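Local coordinates for protein periplasmic beta-glucosidase (Pseudomonas aeruginosa, PDB 6R5T) that probably hydrolyses terminal, non-reducing beta-D-glucosyl residues of glucosides to release beta-D-glucose in the periplasm, as a family 3 glycoside hydrolase, at residues I381-P386 and A422-A427; L387-R392 and T409-L414; P623-S628 and E726-T731; G634-A639 and V690-E695. The protein carries 1 engineered substitution. One frame throughout, in Å; residues are numbered along the deposited sequence.

Contact 1: I381-P386 and A422-A427; sequences IAVIGP and ATLLYA
The Y426 ring is the flat group of this contact. At its edge, in plane, a water bridges the phenol to the loop just past the neighbouring strand: it lies 2.7 Å from Y426 OH and donates to G385 O at 2.8 Å. K389 of the following loop brings its ammonium group to the ring as a cation-pi partner. CG of Y426 is anti to the backbone N (chi1 170°), which lays the ring along V383, with V383 O meeting Y426 CD1 obliquely at 3.3 Å.

Between the strands, five backbone hydrogen bonds alternate in parallel ladder fashion. I381 N gives to T423 O, and I381 O accepts from L425 N. The shortest bond, V383 N to L425 O at 2.6 Å, is almost straight (170°) and runs nearly along the C=O axis. A427 N to V383 O is the longest at 3.2 Å, and G385 N closes the ladder on A427 O, just past the end of strand 381-384.

I381, V383, L424 and Y426 share one face of the sheet. There L424 CD2 reaches back over I381 CB at 3.9 Å, while Y411 and L414 of helix 410-418 pack on V383. The opposite face carries A382, I384, L425 and A427, with I384 CG1 4.3 Å from A427 CB; helix 456-468 covers this side. Strand 380-384 bonds on its other side to 472-478, and 423-427 is the outermost strand of this sheet. Strand 380-384, helix 410-418 and strand 423-427 form a beta-alpha-beta crossover at the sheet edge of the family 3 C-terminal alpha/beta domain.

Contact 2: L387-R392 and T409-L414; sequences LAKSQR and TVYQGL
CG of K389 is anti to its carbonyl carbon (chi1 -74°) with the chain extended beyond, and CG of Y411 is anti to its backbone N (chi1 -179°), so the two side chains run alongside each other with the same heading. They meet at the N-terminal end of helix 410-418, the helix of a beta-alpha-beta unit, where T409 is the N-cap. K389 CE sits over the centre of the Y411 ring face, 3.8 Å from the centroid, a CH-pi contact. The ammonium lies above the same face, NZ being 4.6 Å from the ring centroid in a cation-pi pair.

T409 holds OG1 between its N and C, over the backbone (chi1 70°), from where it accepts from Q412 N at 2.9 Å. The same torsion turns T409 CG2 toward the incoming loop, against Q391 CG at 3.5 Å. The amide of Q391 is occupied separately, its NE2 bonding to A407 O. Two N-H groups of the first turn are met at the loop, one through water and one directly: V410 N donates to a water placed to donate to L387 O and S390 O, though it has more acceptors than protons, and Y411 N makes a nearly straight, in-plane bond of 2.8 Å to A388 O.

Contact 3: P623-S628 and E726-T731; sequences PLRLSS and ESRSFT
L624 N donates to E726 OE2 at 3.3 Å, along the anti lone pair of that oxygen; it is the single direct hydrogen bond between the segments. CG of E726 stands between N and C, over the backbone (chi1 65°), and the extended chain carries the carboxylate across to P623 and L624. Next along, L624 and R728 pass antiparallel to one another, L624 CD2 lying 3.8 Å from R728 CG. L626 runs aslant R728 and pushes CD1 to within 3.6 Å of S729 O and to 4.1 Å from F730 CD1.

The two guanidinium groups cross with their planes 40° apart. R625 NH1 lies over one face of the R728 group, only 3.9 Å from R728 NH1, although both are positive. R625 NH1 is held by L624 O at 3.1 Å, from above the carbonyl plane, and P623 CB covers one face of its guanidinium. The nearby E726 carboxylate may ease the repulsion without forming a salt bridge.

No backbone ladder joins the segments. One water accepts from L626 N and from the side-chain NE of R728, each at 3.1 Å; another donates to the carbonyls S628 O and S729 O.

Further out, R625 and S627 are hydrogen-bonded to R640 and E638 of strand 636-645, and E726, R728 and F730 to strand 712-719. L624 and L626 also pack on A639. The outermost strand 619-626 of one sheet thus runs beside strand 725-732 of the other, bridged by side chains and water, at the side of a beta sandwich of fibronectin type III-like kind.

Contact 4: G634-A639 and V690-E695; sequences GATLEA and VFRLGE
L637 and L693 run alongside with the same heading, L637 CD2 4.0 Å from L693 CD1. They are cross-strand neighbours in the antiparallel three-stranded sheet of the fibronectin type III-like sandwich. On the same face A639 stands beside F691, their CB atoms 4.2 Å apart, while the F691 side chain turns away from 636-639. This is the buried face, packed on L657 of strand 651-660 in the other sheet.

The other face is more polar. T636 is set roughly perpendicular to R692, T636 CG2 touching R692 NE at 3.6 Å, a packing contact beside the bent arginine chain. E638 lies aslant V690, whose CG1 meets the carboxylate carbon CD at 3.8 Å; the carboxylate forms a salt bridge through OE1 with R640.

Both hydrogen-bonded pairs are short and straight. L637 N to L693 O is 2.7 Å at 175°, nearly along the C=O axis, and L693 N returns the bond to L637 O; A639 and F691 exchange an equivalent pair. At the far end, by A635 and E695, a water joins the chains, donating to A635 O at 2.9 Å and accepting from E695 N at 2.8 Å.

How the contacts relate
Contacts 1 and 2 belong to one alpha/beta unit of the family 3 C-terminal domain; contacts 3 and 4 belong to the beta sandwich, their nearest atoms more than 30 Å from the first two. Contact 1 is the buried one, a parallel backbone ladder, whereas contact 2 is a partly buried loop-to-helix junction. K389 joins them, its ammonium serving tyrosines of both. Contact 4 is a regular antiparallel ladder with one buried apolar face. Contact 3 lies at the surface and uses charged chains and water instead. L637 and A639 of contact 4 pack against F730 and L626 of contact 3, so strand 636-645, paired in contact 4, also backs contact 3.

Contact 1: I381-P386 and A422-A427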
loop_
_atom_site.group_PDB
_atom_site.type_symbol
_atom_site.label_atom_id
_atom_site.label_comp_id
_atom_site.label_asym_id
_atom_site.label_seq_id
_atom_site.Cartn_x
_atom_site.Cartn_y
_atom_site.Cartn_z
ATOM N N ILE A 381 4.608 18.408 -40.390
ATOM C CA ILE A 381 4.482 17.699 -39.089
ATOM C C ILE A 381 4.122 18.758 -38.044
ATOM O O ILE A 381 4.933 19.661 -37.844
ATOM C CB ILE A 381 5.787 16.947 -38.752
ATOM C CG1 ILE A 381 6.144 15.890 -39.806
ATOM C CG2 ILE A 381 5.713 16.336 -37.341
ATOM C CD1 ILE A 381 7.548 15.363 -39.729
ATOM N N ALA A 382 2.975 18.630 -37.399
ATOM C CA ALA A 382 2.621 19.515 -36.259
ATOM C C ALA A 382 3.289 18.949 -34.993
ATOM O O ALA A 382 3.147 17.752 -34.722
ATOM C CB ALA A 382 1.144 19.640 -36.083
ATOM N N VAL A 383 4.052 19.782 -34.292
ATOM C CA VAL A 383 4.748 19.385 -33.039
ATOM C C VAL A 383 4.053 20.169 -31.932
ATOM O O VAL A 383 4.119 21.418 -31.897
ATOM C CB VAL A 383 6.251 19.651 -33.112
ATOM C CG1 VAL A 383 6.915 19.232 -31.814
ATOM C CG2 VAL A 383 6.864 18.988 -34.318
ATOM N N ILE A 384 3.342 19.470 -31.069
ATOM C CA ILE A 384 2.368 20.100 -30.173
ATOM C C ILE A 384 2.556 19.587 -28.748
ATOM O O ILE A 384 2.699 18.383 -28.577
ATOM C CB ILE A 384 0.912 19.889 -30.669
ATOM C CG1 ILE A 384 0.731 20.568 -32.042
ATOM C CG2 ILE A 384 -0.087 20.375 -29.673
ATOM C CD1 ILE A 384 -0.583 20.257 -32.700
ATOM N N GLY A 385 2.478 20.497 -27.779
ATOM C CA GLY A 385 2.433 20.108 -26.359
ATOM C C GLY A 385 3.461 20.854 -25.529
ATOM O O GLY A 385 4.459 21.356 -26.061
ATOM N N PRO A 386 3.229 20.904 -24.210
ATOM C CA PRO A 386 4.084 21.716 -23.323
ATOM C C PRO A 386 5.494 21.159 -23.132
ATOM O O PRO A 386 6.336 21.880 -22.644
ATOM C CB PRO A 386 3.290 21.749 -22.022
ATOM C CG PRO A 386 2.423 20.514 -22.056
ATOM C CD PRO A 386 2.070 20.338 -23.516
ATOM N N ALA A 422 11.340 18.783 -44.631
ATOM C CA ALA A 422 9.961 18.752 -44.097
ATOM C C ALA A 422 9.693 20.051 -43.352
ATOM O O ALA A 422 10.663 20.758 -42.968
ATOM C CB ALA A 422 9.717 17.557 -43.186
ATOM N N THR A 423 8.430 20.361 -43.168
ATOM C CA THR A 423 7.988 21.580 -42.459
ATOM C C THR A 423 7.466 21.201 -41.071
ATOM O O THR A 423 6.428 20.541 -40.993
ATOM C CB THR A 423 6.914 22.328 -43.252
ATOM O OG1 THR A 423 7.459 22.606 -44.548
ATOM C CG2 THR A 423 6.495 23.620 -42.589
ATOM N N LEU A 424 8.033 21.790 -40.035
ATOM C CA LEU A 424 7.477 21.606 -38.677
ATOM C C LEU A 424 6.589 22.777 -38.311
ATOM O O LEU A 424 6.939 23.956 -38.600
ATOM C CB LEU A 424 8.633 21.516 -37.681
ATOM C CG LEU A 424 9.657 20.423 -37.921
ATOM C CD1 LEU A 424 10.674 20.451 -36.796
ATOM C CD2 LEU A 424 8.968 19.063 -38.024
ATOM N N LEU A 425 5.468 22.494 -37.676
ATOM C CA LEU A 425 4.554 23.543 -37.186
ATOM C C LEU A 425 4.421 23.324 -35.688
ATOM O O LEU A 425 4.103 22.216 -35.302
ATOM C CB LEU A 425 3.194 23.393 -37.852
ATOM C CG LEU A 425 3.173 23.313 -39.374
ATOM C CD1 LEU A 425 1.746 23.086 -39.817
ATOM C CD2 LEU A 425 3.724 24.588 -39.996
ATOM N N TYR A 426 4.545 24.368 -34.914
ATOM C CA TYR A 426 4.577 24.269 -33.444
ATOM C C TYR A 426 3.358 24.927 -32.829
ATOM O O TYR A 426 2.970 26.022 -33.224
ATOM C CB TYR A 426 5.862 24.891 -32.897
ATOM C CG TYR A 426 5.829 25.023 -31.401
ATOM C CD1 TYR A 426 5.926 23.892 -30.612
ATOM C CD2 TYR A 426 5.630 26.237 -30.768
ATOM C CE1 TYR A 426 5.914 23.973 -29.232
ATOM C CE2 TYR A 426 5.609 26.338 -29.390
ATOM C CZ TYR A 426 5.753 25.205 -28.609
ATOM O OH TYR A 426 5.648 25.299 -27.260
ATOM N N ALA A 427 2.834 24.338 -31.764
ATOM C CA ALA A 427 1.877 24.969 -30.860
ATOM C C ALA A 427 2.042 24.354 -29.488
ATOM O O ALA A 427 2.100 23.115 -29.388
ATOM C CB ALA A 427 0.462 24.792 -31.337
HETATM O O HOH W 1 6.525 23.246 -25.785
#

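Contact 2: L387-R392 and T409-L414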
loop_
_atom_site.group_PDB
_atom_site.type_symbol
_atom_site.label_atom_id
_atom_site.label_comp_id
_atom_site.label_asym_id
_atom_site.label_seq_id
_atom_site.Cartn_x
_atom_site.Cartn_y
_atom_site.Cartn_z
ATOM N N LEU A 387 5.746 19.925 -23.519
ATOM C CA LEU A 387 7.105 19.354 -23.369
ATOM C C LEU A 387 7.888 19.419 -24.674
ATOM O O LEU A 387 9.093 19.107 -24.675
ATOM C CB LEU A 387 6.959 17.950 -22.789
ATOM C CG LEU A 387 6.441 18.004 -21.347
ATOM C CD1 LEU A 387 5.966 16.666 -20.881
ATOM C CD2 LEU A 387 7.513 18.569 -20.403
ATOM N N ALA A 388 7.281 19.877 -25.773
ATOM C CA ALA A 388 7.972 19.847 -27.070
ATOM C C ALA A 388 9.219 20.717 -27.116
ATOM O O ALA A 388 10.192 20.279 -27.770
ATOM C CB ALA A 388 7.004 20.258 -28.138
ATOM N N LYS A 389 9.120 21.932 -26.559
ATOM C CA LYS A 389 10.254 22.876 -26.543
ATOM C C LYS A 389 10.829 23.057 -25.130
ATOM O O LYS A 389 11.498 24.100 -24.888
ATOM C CB LYS A 389 9.792 24.223 -27.087
ATOM C CG LYS A 389 9.593 24.218 -28.575
ATOM C CD LYS A 389 9.481 25.631 -29.120
ATOM C CE LYS A 389 9.345 25.646 -30.624
ATOM N NZ LYS A 389 9.345 27.050 -31.119
ATOM N N SER A 390 10.674 22.084 -24.253
ATOM C CA SER A 390 11.184 22.215 -22.883
ATOM C C SER A 390 12.606 21.680 -22.752
ATOM O O SER A 390 12.807 20.451 -22.837
ATOM C CB SER A 390 10.273 21.530 -21.919
ATOM O OG SER A 390 10.787 21.730 -20.621
ATOM N N GLN A 391 13.573 22.561 -22.548
ATOM C CA GLN A 391 14.944 22.143 -22.206
ATOM C C GLN A 391 15.022 21.738 -20.744
ATOM O O GLN A 391 15.743 20.821 -20.459
ATOM C CB GLN A 391 15.906 23.298 -22.473
ATOM C CG GLN A 391 16.164 23.493 -23.958
ATOM C CD GLN A 391 17.090 24.638 -24.264
ATOM O OE1 GLN A 391 16.852 25.755 -23.786
ATOM N NE2 GLN A 391 18.121 24.361 -25.059
ATOM N N ARG A 392 14.281 22.414 -19.862
ATOM C CA ARG A 392 14.373 22.121 -18.417
ATOM C C ARG A 392 13.863 20.707 -18.175
ATOM O O ARG A 392 14.460 19.972 -17.336
ATOM C CB ARG A 392 13.613 23.132 -17.576
ATOM C CG ARG A 392 13.722 22.846 -16.086
ATOM C CD ARG A 392 15.126 23.065 -15.544
ATOM N NE ARG A 392 15.287 22.627 -14.163
ATOM C CZ ARG A 392 15.518 21.362 -13.796
ATOM N NH1 ARG A 392 15.660 21.063 -12.512
ATOM N NH2 ARG A 392 15.590 20.394 -14.685
ATOM N N THR A 409 15.832 19.868 -27.273
ATOM C CA THR A 409 14.385 19.590 -27.141
ATOM C C THR A 409 13.882 18.610 -28.208
ATOM O O THR A 409 14.549 18.348 -29.210
ATOM C CB THR A 409 13.553 20.869 -27.188
ATOM O OG1 THR A 409 13.638 21.349 -28.536
ATOM C CG2 THR A 409 14.016 21.920 -26.199
ATOM N N VAL A 410 12.708 18.052 -27.967
ATOM C CA VAL A 410 12.080 17.184 -28.996
ATOM C C VAL A 410 11.887 18.011 -30.263
ATOM O O VAL A 410 12.280 17.532 -31.330
ATOM C CB VAL A 410 10.768 16.573 -28.516
ATOM C CG1 VAL A 410 10.071 15.860 -29.661
ATOM C CG2 VAL A 410 11.040 15.660 -27.347
ATOM N N TYR A 411 11.365 19.229 -30.143
ATOM C CA TYR A 411 11.212 20.097 -31.335
ATOM C C TYR A 411 12.542 20.237 -32.076
ATOM O O TYR A 411 12.636 20.064 -33.294
ATOM C CB TYR A 411 10.629 21.447 -30.947
ATOM C CG TYR A 411 10.461 22.314 -32.161
ATOM C CD1 TYR A 411 11.513 23.086 -32.622
ATOM C CD2 TYR A 411 9.279 22.297 -32.865
ATOM C CE1 TYR A 411 11.368 23.878 -33.748
ATOM C CE2 TYR A 411 9.114 23.083 -33.996
ATOM C CZ TYR A 411 10.182 23.824 -34.452
ATOM O OH TYR A 411 10.041 24.591 -35.569
ATOM N N GLN A 412 13.629 20.578 -31.379
ATOM C CA GLN A 412 14.921 20.834 -32.018
ATOM C C GLN A 412 15.464 19.564 -32.631
ATOM O O GLN A 412 16.088 19.628 -33.692
ATOM C CB GLN A 412 15.898 21.463 -31.012
ATOM C CG GLN A 412 17.191 21.904 -31.648
ATOM C CD GLN A 412 16.938 23.061 -32.587
ATOM O OE1 GLN A 412 16.327 24.046 -32.202
ATOM N NE2 GLN A 412 17.267 22.870 -33.858
ATOM N N GLY A 413 15.246 18.406 -31.996
ATOM C CA GLY A 413 15.692 17.127 -32.566
ATOM C C GLY A 413 14.993 16.867 -33.897
ATOM O O GLY A 413 15.662 16.414 -34.860
ATOM N N LEU A 414 13.706 17.164 -33.966
ATOM C CA LEU A 414 12.962 16.956 -35.222
ATOM C C LEU A 414 13.491 17.956 -36.265
ATOM O O LEU A 414 13.764 17.532 -37.372
ATOM C CB LEU A 414 11.485 17.148 -34.958
ATOM C CG LEU A 414 10.880 16.081 -34.063
ATOM C CD1 LEU A 414 9.475 16.468 -33.753
ATOM C CD2 LEU A 414 10.948 14.704 -34.684
HETATM O O HOH W 2 11.805 18.775 -25.142
#

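Contact 3: P623-S628 and E726-T731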
loop_
_atom_site.group_PDB
_atom_site.type_symbol
_atom_site.label_atom_id
_atom_site.label_comp_id
_atom_site.label_asym_id
_atom_site.label_seq_id
_atom_site.Cartn_x
_atom_site.Cartn_y
_atom_site.Cartn_z
ATOM N N PRO A 623 11.412 -23.151 -29.501
ATOM C CA PRO A 623 10.965 -23.729 -28.240
ATOM C C PRO A 623 12.102 -23.730 -27.230
ATOM O O PRO A 623 13.263 -23.965 -27.581
ATOM C CB PRO A 623 10.588 -25.165 -28.633
ATOM C CG PRO A 623 10.310 -25.077 -30.097
ATOM C CD PRO A 623 11.325 -24.102 -30.632
ATOM N N LEU A 624 11.745 -23.488 -25.973
ATOM C CA LEU A 624 12.724 -23.535 -24.893
ATOM C C LEU A 624 13.148 -24.985 -24.644
ATOM O O LEU A 624 12.267 -25.853 -24.576
ATOM C CB LEU A 624 12.056 -22.975 -23.639
ATOM C CG LEU A 624 12.885 -23.067 -22.370
ATOM C CD1 LEU A 624 14.176 -22.292 -22.442
ATOM C CD2 LEU A 624 12.050 -22.622 -21.188
ATOM N N ARG A 625 14.439 -25.191 -24.521
ATOM C CA ARG A 625 14.996 -26.531 -24.214
ATOM C C ARG A 625 15.949 -26.423 -23.025
ATOM O O ARG A 625 16.847 -25.573 -23.023
ATOM C CB ARG A 625 15.642 -27.081 -25.490
ATOM C CG ARG A 625 14.646 -27.313 -26.632
ATOM C CD ARG A 625 13.675 -28.475 -26.387
ATOM N NE ARG A 625 12.703 -28.781 -27.456
ATOM C CZ ARG A 625 11.380 -28.525 -27.415
ATOM N NH1 ARG A 625 10.832 -27.917 -26.368
ATOM N NH2 ARG A 625 10.597 -28.862 -28.438
ATOM N N LEU A 626 15.804 -27.320 -22.044
ATOM C CA LEU A 626 16.729 -27.399 -20.904
ATOM C C LEU A 626 17.715 -28.552 -21.147
ATOM O O LEU A 626 17.298 -29.561 -21.743
ATOM C CB LEU A 626 15.940 -27.641 -19.620
ATOM C CG LEU A 626 14.838 -26.641 -19.317
ATOM C CD1 LEU A 626 14.200 -26.957 -17.963
ATOM C CD2 LEU A 626 15.392 -25.224 -19.333
ATOM N N SER A 627 18.930 -28.405 -20.650
ATOM C CA SER A 627 20.037 -29.372 -20.862
ATOM C C SER A 627 19.739 -30.673 -20.100
ATOM O O SER A 627 20.265 -31.710 -20.501
ATOM C CB SER A 627 21.357 -28.810 -20.467
ATOM O OG SER A 627 21.344 -28.404 -19.139
ATOM N N SER A 628 18.918 -30.644 -19.050
ATOM C CA SER A 628 18.446 -31.883 -18.404
ATOM C C SER A 628 17.173 -31.629 -17.604
ATOM O O SER A 628 16.828 -30.469 -17.354
ATOM C CB SER A 628 19.512 -32.559 -17.562
ATOM O OG SER A 628 19.727 -31.925 -16.329
ATOM N N GLU A 726 6.833 -18.963 -22.337
ATOM C CA GLU A 726 6.486 -20.395 -22.199
ATOM C C GLU A 726 7.464 -21.002 -21.216
ATOM O O GLU A 726 8.576 -20.417 -20.989
ATOM C CB GLU A 726 6.515 -21.104 -23.534
ATOM C CG GLU A 726 7.874 -21.158 -24.140
ATOM C CD GLU A 726 7.837 -21.525 -25.608
ATOM O OE1 GLU A 726 7.030 -20.915 -26.340
ATOM O OE2 GLU A 726 8.679 -22.346 -25.997
ATOM N N SER A 727 7.062 -22.148 -20.663
ATOM C CA SER A 727 7.886 -22.782 -19.618
ATOM C C SER A 727 8.263 -24.223 -19.900
ATOM O O SER A 727 7.578 -24.928 -20.665
ATOM C CB SER A 727 7.295 -22.638 -18.269
ATOM O OG SER A 727 6.179 -23.431 -18.094
ATOM N N ARG A 728 9.395 -24.596 -19.325
ATOM C CA ARG A 728 9.772 -26.023 -19.155
ATOM C C ARG A 728 10.204 -26.222 -17.716
ATOM O O ARG A 728 10.688 -25.262 -17.087
ATOM C CB ARG A 728 10.967 -26.379 -20.031
ATOM C CG ARG A 728 10.711 -26.187 -21.514
ATOM C CD ARG A 728 9.672 -27.142 -22.004
ATOM N NE ARG A 728 10.281 -28.358 -22.469
ATOM C CZ ARG A 728 9.583 -29.373 -22.994
ATOM N NH1 ARG A 728 10.203 -30.461 -23.428
ATOM N NH2 ARG A 728 8.264 -29.306 -23.061
ATOM N N SER A 729 10.077 -27.445 -17.224
ATOM C CA SER A 729 10.383 -27.727 -15.814
ATOM C C SER A 729 11.632 -28.592 -15.668
ATOM O O SER A 729 11.925 -29.381 -16.557
ATOM C CB SER A 729 9.223 -28.370 -15.123
ATOM O OG SER A 729 8.168 -27.417 -15.067
ATOM N N PHE A 730 12.299 -28.435 -14.544
ATOM C CA PHE A 730 13.311 -29.416 -14.109
ATOM C C PHE A 730 13.102 -29.682 -12.628
ATOM O O PHE A 730 12.378 -28.968 -11.937
ATOM C CB PHE A 730 14.719 -28.945 -14.432
ATOM C CG PHE A 730 15.194 -27.787 -13.595
ATOM C CD1 PHE A 730 14.931 -26.489 -13.998
ATOM C CD2 PHE A 730 15.915 -27.979 -12.432
ATOM C CE1 PHE A 730 15.360 -25.419 -13.242
ATOM C CE2 PHE A 730 16.333 -26.905 -11.672
ATOM C CZ PHE A 730 16.054 -25.621 -12.092
ATOM N N THR A 731 13.757 -30.715 -12.134
ATOM C CA THR A 731 13.730 -31.063 -10.718
ATOM C C THR A 731 15.118 -30.895 -10.111
ATOM O O THR A 731 16.093 -31.423 -10.645
ATOM C CB THR A 731 13.260 -32.506 -10.535
ATOM O OG1 THR A 731 11.950 -32.639 -11.065
ATOM C CG2 THR A 731 13.238 -32.900 -9.085
HETATM O O HOH W 3 13.255 -29.126 -22.088
HETATM O O HOH W 4 13.793 -30.456 -18.026
#

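Contact 4: G634-A639 and V690-E695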
loop_
_atom_site.group_PDB
_atom_site.type_symbol
_atom_site.label_atom_id
_atom_site.label_comp_id
_atom_site.label_asym_id
_atom_site.label_seq_id
_atom_site.Cartn_x
_atom_site.Cartn_y
_atom_site.Cartn_z
ATOM N N GLY A 634 25.472 -28.487 -6.775
ATOM C CA GLY A 634 26.816 -28.182 -7.278
ATOM C C GLY A 634 26.864 -28.066 -8.787
ATOM O O GLY A 634 27.840 -27.492 -9.265
ATOM N N ALA A 635 25.830 -28.483 -9.530
ATOM C CA ALA A 635 25.849 -28.456 -11.006
ATOM C C ALA A 635 25.122 -27.203 -11.509
ATOM O O ALA A 635 24.407 -26.558 -10.740
ATOM C CB ALA A 635 25.238 -29.706 -11.562
ATOM N N THR A 636 25.331 -26.929 -12.782
ATOM C CA THR A 636 24.676 -25.861 -13.575
ATOM C C THR A 636 23.815 -26.542 -14.617
ATOM O O THR A 636 24.140 -27.645 -15.120
ATOM C CB THR A 636 25.725 -24.925 -14.184
ATOM O OG1 THR A 636 26.257 -24.206 -13.073
ATOM C CG2 THR A 636 25.188 -23.902 -15.151
ATOM N N LEU A 637 22.715 -25.872 -14.918
ATOM C CA LEU A 637 21.739 -26.229 -15.955
ATOM C C LEU A 637 21.880 -25.169 -17.050
ATOM O O LEU A 637 22.164 -23.981 -16.705
ATOM C CB LEU A 637 20.362 -26.159 -15.270
ATOM C CG LEU A 637 19.181 -26.638 -16.094
ATOM C CD1 LEU A 637 18.722 -27.990 -15.593
ATOM C CD2 LEU A 637 18.036 -25.642 -16.045
ATOM N N GLU A 638 21.676 -25.569 -18.300
ATOM C CA GLU A 638 21.518 -24.604 -19.428
ATOM C C GLU A 638 20.066 -24.601 -19.921
ATOM O O GLU A 638 19.466 -25.671 -20.116
ATOM C CB GLU A 638 22.503 -24.931 -20.551
ATOM C CG GLU A 638 23.955 -24.740 -20.148
ATOM C CD GLU A 638 24.939 -25.133 -21.239
ATOM O OE1 GLU A 638 24.505 -25.775 -22.231
ATOM O OE2 GLU A 638 26.123 -24.760 -21.108
ATOM N N ALA A 639 19.570 -23.403 -20.235
ATOM C CA ALA A 639 18.279 -23.159 -20.898
ATOM C C ALA A 639 18.615 -22.525 -22.233
ATOM O O ALA A 639 19.285 -21.453 -22.244
ATOM C CB ALA A 639 17.435 -22.274 -20.036
ATOM N N VAL A 690 22.059 -19.010 -24.647
ATOM C CA VAL A 690 22.274 -20.028 -23.604
ATOM C C VAL A 690 22.270 -19.316 -22.267
ATOM O O VAL A 690 23.113 -18.431 -22.055
ATOM C CB VAL A 690 23.598 -20.754 -23.840
ATOM C CG1 VAL A 690 23.766 -21.862 -22.829
ATOM C CG2 VAL A 690 23.695 -21.260 -25.266
ATOM N N PHE A 691 21.281 -19.597 -21.442
ATOM C CA PHE A 691 21.248 -19.135 -20.055
ATOM C C PHE A 691 21.808 -20.246 -19.201
ATOM O O PHE A 691 21.402 -21.397 -19.378
ATOM C CB PHE A 691 19.816 -18.807 -19.650
ATOM C CG PHE A 691 19.211 -17.665 -20.401
ATOM C CD1 PHE A 691 19.577 -16.367 -20.077
ATOM C CD2 PHE A 691 18.260 -17.842 -21.373
ATOM C CE1 PHE A 691 19.001 -15.289 -20.720
ATOM C CE2 PHE A 691 17.674 -16.759 -22.006
ATOM C CZ PHE A 691 18.048 -15.483 -21.679
ATOM N N ARG A 692 22.565 -19.851 -18.195
ATOM C CA ARG A 692 23.048 -20.762 -17.148
ATOM C C ARG A 692 22.246 -20.521 -15.868
ATOM O O ARG A 692 21.977 -19.344 -15.519
ATOM C CB ARG A 692 24.534 -20.514 -16.896
ATOM C CG ARG A 692 25.433 -21.052 -17.995
ATOM C CD ARG A 692 26.921 -20.947 -17.651
ATOM N NE ARG A 692 27.208 -21.191 -16.241
ATOM C CZ ARG A 692 28.378 -21.573 -15.745
ATOM N NH1 ARG A 692 29.401 -21.779 -16.548
ATOM N NH2 ARG A 692 28.534 -21.753 -14.444
ATOM N N LEU A 693 21.806 -21.616 -15.253
ATOM C CA LEU A 693 21.120 -21.590 -13.951
ATOM C C LEU A 693 21.820 -22.561 -13.002
ATOM O O LEU A 693 22.114 -23.698 -13.411
ATOM C CB LEU A 693 19.669 -22.033 -14.144
ATOM C CG LEU A 693 18.788 -21.041 -14.908
ATOM C CD1 LEU A 693 17.461 -21.709 -15.291
ATOM C CD2 LEU A 693 18.581 -19.794 -14.061
ATOM N N GLY A 694 22.073 -22.104 -11.789
ATOM C CA GLY A 694 22.550 -22.987 -10.715
ATOM C C GLY A 694 21.719 -22.813 -9.464
ATOM O O GLY A 694 20.701 -22.046 -9.459
ATOM N N GLU A 695 22.103 -23.532 -8.420
ATOM C CA GLU A 695 21.386 -23.488 -7.127
ATOM C C GLU A 695 21.257 -22.047 -6.632
ATOM O O GLU A 695 20.252 -21.747 -6.001
ATOM C CB GLU A 695 22.136 -24.384 -6.157
ATOM C CG GLU A 695 21.380 -24.668 -4.895
ATOM C CD GLU A 695 22.209 -25.452 -3.893
ATOM O OE1 GLU A 695 23.331 -25.859 -4.248
ATOM O OE2 GLU A 695 21.729 -25.623 -2.763
HETATM O O HOH W 5 24.687 -24.555 -8.639
#